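PDB 6F74: alcohol oxidase, which binds FAD and, as a VAO-type flavoprotein, probably catalyses oxygen-dependent oxidation of a substrate, perhaps an alcohol. Local coordinates for residues H563-N574 with C581-E589. Residues are numbered along the deposited sequence; the frame is centred on the assembly and turned at random.
Sequences HLAAKRKYDPDN and CVGAEDFIE. With GOL (glycerol), chain L.
Leu564 and Val582 are the residues whose CA atoms come nearest, 5.9 Å apart, where the type II turn Cys581 to Ala584 meets the flank of the helix that ends at Tyr570. Val582 fills this junction. Its CG1, anti to the backbone N (chi1 166°), lies 3.5 Å from Leu564 N, hard against the helix backbone, while CG2 sits 3.8 Å from His563 CB. Leu564 answers from the helix: CD1 rests on Gly583 CA, and CD2 lies over the centre of one face of the Arg568 guanidinium. Gly583 has backbone angles at which a side chain would collide with the preceding carbonyl O; a CB would also press on Lys567 CG.

The helix and the type I turn Asp571 to Asn574 belong to the berberine-like C-terminal region; the chain then returns past the disulfide Cys578–Cys581. Lys567 links helix and turn. Bent at chi2 (59°), its chain passes alongside Val582 O and delivers NZ to Asn574 OD1 at 2.7 Å, from above the carbonyl plane, and to Asp571 OD2 on the anti side in a salt bridge; Gly293 O is a third acceptor. A methionine in its place would probably leave the Asp571 carboxylate without its counter-charge and Asn574 OD1 without this donor.

At the outer margin, Arg568 NH2 reaches the syn lone pair of Asp586 OD2 at 3.2 Å in an almost straight bond (176°), the two groups nearly coplanar. Between the segments lies a glycerol, probably from the crystallisation liquor; its O1 accepts from Arg568 NE, and its O2 accepts from Asn574 ND2 at 2.8 Å and lies at the edge of the Phe587 ring. Phe587 CE1 also packs on Asn574 CB, 3.6 Å away.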
# COMPACT_ATOMS: atom_id res chain seq x y z
N HIS A 563 -1.22 19.15 6.67
CA HIS A 563 -0.24 18.41 5.88
C HIS A 563 0.42 19.34 4.86
O HIS A 563 1.65 19.40 4.75
CB HIS A 563 -0.87 17.22 5.16
CG HIS A 563 -1.33 16.14 6.08
ND1 HIS A 563 -0.72 15.85 7.28
CD2 HIS A 563 -2.33 15.24 5.95
CE1 HIS A 563 -1.33 14.84 7.86
NE2 HIS A 563 -2.33 14.45 7.08
N LEU A 564 -0.41 20.09 4.15
CA LEU A 564 0.08 21.05 3.17
C LEU A 564 1.03 22.08 3.77
O LEU A 564 2.02 22.39 3.15
CB LEU A 564 -1.07 21.77 2.48
CG LEU A 564 -0.78 22.56 1.22
CD1 LEU A 564 -0.09 21.73 0.15
CD2 LEU A 564 -2.11 23.10 0.68
N ALA A 565 0.74 22.59 4.96
CA ALA A 565 1.65 23.56 5.59
C ALA A 565 3.05 22.96 5.79
O ALA A 565 4.06 23.55 5.38
CB ALA A 565 1.08 24.10 6.90
N ALA A 566 3.10 21.78 6.40
CA ALA A 566 4.34 21.01 6.55
C ALA A 566 5.05 20.77 5.19
O ALA A 566 6.27 20.88 5.09
CB ALA A 566 4.06 19.70 7.25
N LYS A 567 4.28 20.44 4.17
CA LYS A 567 4.80 20.27 2.83
C LYS A 567 5.48 21.54 2.31
O LYS A 567 6.59 21.47 1.79
CB LYS A 567 3.69 19.85 1.86
CG LYS A 567 4.12 19.73 0.41
CD LYS A 567 5.25 18.70 0.20
CE LYS A 567 5.57 18.57 -1.28
NZ LYS A 567 6.65 17.62 -1.63
N ARG A 568 4.81 22.67 2.46
CA ARG A 568 5.34 23.93 1.99
C ARG A 568 6.52 24.46 2.85
O ARG A 568 7.45 25.08 2.30
CB ARG A 568 4.21 24.95 1.87
CG ARG A 568 3.26 24.67 0.71
CD ARG A 568 1.93 25.42 0.80
NE ARG A 568 1.17 25.32 -0.46
CZ ARG A 568 -0.06 25.81 -0.67
NH1 ARG A 568 -0.71 26.45 0.29
NH2 ARG A 568 -0.63 25.68 -1.89
N LYS A 569 6.50 24.18 4.16
CA LYS A 569 7.62 24.53 5.05
C LYS A 569 8.87 23.71 4.72
O LYS A 569 9.93 24.28 4.48
CB LYS A 569 7.23 24.29 6.52
CG LYS A 569 8.33 24.57 7.55
CD LYS A 569 7.84 24.34 8.96
CE LYS A 569 8.97 24.38 9.98
NZ LYS A 569 8.47 24.07 11.35
N TYR A 570 8.75 22.39 4.68
CA TYR A 570 9.90 21.49 4.61
C TYR A 570 10.38 21.16 3.19
O TYR A 570 11.54 20.79 3.01
CB TYR A 570 9.60 20.20 5.37
CG TYR A 570 9.54 20.42 6.86
CD1 TYR A 570 10.72 20.53 7.60
CD2 TYR A 570 8.32 20.52 7.53
CE1 TYR A 570 10.70 20.72 8.98
CE2 TYR A 570 8.29 20.72 8.91
CZ TYR A 570 9.49 20.81 9.63
OH TYR A 570 9.48 21.00 10.99
N ASP A 571 9.48 21.25 2.21
CA ASP A 571 9.84 21.09 0.82
C ASP A 571 9.18 22.16 -0.05
O ASP A 571 8.30 21.85 -0.84
CB ASP A 571 9.45 19.69 0.35
CG ASP A 571 10.01 19.35 -1.02
OD1 ASP A 571 10.94 20.02 -1.50
OD2 ASP A 571 9.51 18.38 -1.60
N PRO A 572 9.63 23.43 0.08
CA PRO A 572 9.01 24.51 -0.69
C PRO A 572 9.09 24.37 -2.22
O PRO A 572 8.23 24.88 -2.93
CB PRO A 572 9.73 25.78 -0.21
CG PRO A 572 10.93 25.33 0.54
CD PRO A 572 10.71 23.92 0.96
N ASP A 573 10.13 23.71 -2.71
CA ASP A 573 10.36 23.57 -4.16
C ASP A 573 9.78 22.30 -4.72
O ASP A 573 9.77 22.10 -5.94
CB ASP A 573 11.86 23.66 -4.49
CG ASP A 573 12.45 24.98 -4.13
OD1 ASP A 573 11.70 25.96 -4.19
OD2 ASP A 573 13.64 25.06 -3.76
N ASN A 574 9.26 21.45 -3.83
CA ASN A 574 8.63 20.19 -4.19
C ASN A 574 9.60 19.28 -4.93
O ASN A 574 9.28 18.69 -5.98
CB ASN A 574 7.35 20.41 -4.98
CG ASN A 574 6.32 19.35 -4.72
OD1 ASN A 574 6.65 18.26 -4.28
ND2 ASN A 574 5.03 19.69 -4.91
N CYS A 581 0.29 13.03 -3.91
CA CYS A 581 0.90 13.35 -2.63
C CYS A 581 0.47 14.76 -2.25
O CYS A 581 -0.04 15.53 -3.10
CB CYS A 581 2.43 13.19 -2.65
SG CYS A 581 2.94 11.51 -3.03
N VAL A 582 0.62 15.08 -0.97
CA VAL A 582 0.17 16.38 -0.49
C VAL A 582 0.92 17.47 -1.27
O VAL A 582 2.17 17.41 -1.42
CB VAL A 582 0.42 16.51 1.03
CG1 VAL A 582 0.28 17.94 1.49
CG2 VAL A 582 -0.55 15.59 1.78
N GLY A 583 0.15 18.44 -1.79
CA GLY A 583 0.73 19.53 -2.58
C GLY A 583 0.89 19.30 -4.06
O GLY A 583 1.28 20.22 -4.76
N ALA A 584 0.56 18.09 -4.54
CA ALA A 584 0.79 17.72 -5.94
C ALA A 584 -0.04 18.52 -6.93
O ALA A 584 0.34 18.64 -8.09
CB ALA A 584 0.54 16.22 -6.12
N GLU A 585 -1.15 19.07 -6.46
CA GLU A 585 -2.00 19.94 -7.28
C GLU A 585 -1.35 21.24 -7.72
O GLU A 585 -1.91 21.94 -8.58
CB GLU A 585 -3.32 20.24 -6.54
CG GLU A 585 -3.20 21.13 -5.29
CD GLU A 585 -2.92 20.37 -4.00
OE1 GLU A 585 -2.40 19.20 -4.00
OE2 GLU A 585 -3.25 20.99 -2.96
N ASP A 586 -0.22 21.62 -7.12
CA ASP A 586 0.51 22.79 -7.59
C ASP A 586 1.38 22.51 -8.80
O ASP A 586 2.00 23.45 -9.35
CB ASP A 586 1.34 23.41 -6.45
CG ASP A 586 0.48 24.12 -5.45
OD1 ASP A 586 -0.69 24.43 -5.79
OD2 ASP A 586 0.94 24.33 -4.32
N PHE A 587 1.44 21.24 -9.22
CA PHE A 587 2.17 20.81 -10.40
C PHE A 587 1.27 20.08 -11.41
O PHE A 587 0.16 19.64 -11.07
CB PHE A 587 3.29 19.88 -10.00
CG PHE A 587 4.50 20.58 -9.46
CD1 PHE A 587 4.50 21.18 -8.25
CD2 PHE A 587 5.68 20.59 -10.20
CE1 PHE A 587 5.65 21.81 -7.77
CE2 PHE A 587 6.82 21.19 -9.73
CZ PHE A 587 6.81 21.80 -8.54
N ILE A 588 1.77 19.96 -12.63
CA ILE A 588 1.17 19.14 -13.67
C ILE A 588 2.17 18.06 -14.04
O ILE A 588 3.27 18.36 -14.52
CB ILE A 588 0.80 19.97 -14.92
CG1 ILE A 588 -0.17 21.09 -14.54
CG2 ILE A 588 0.16 19.07 -16.01
CD1 ILE A 588 -0.39 22.12 -15.64
N GLU A 589 1.79 16.80 -13.80
CA GLU A 589 2.55 15.64 -14.20
C GLU A 589 2.05 15.15 -15.55
O GLU A 589 0.84 15.23 -15.87
CB GLU A 589 2.45 14.52 -13.18
CG GLU A 589 3.50 13.46 -13.39
CD GLU A 589 3.38 12.22 -12.52
OE1 GLU A 589 2.36 12.00 -11.82
OE2 GLU A 589 4.35 11.44 -12.54
C1 GOL L . 3.11 22.67 -2.68
O1 GOL L . 2.46 23.92 -2.39
C2 GOL L . 4.44 22.96 -3.35
O2 GOL L . 4.41 22.40 -4.67
C3 GOL L . 5.65 22.39 -2.62
O3 GOL L . 5.68 22.65 -1.21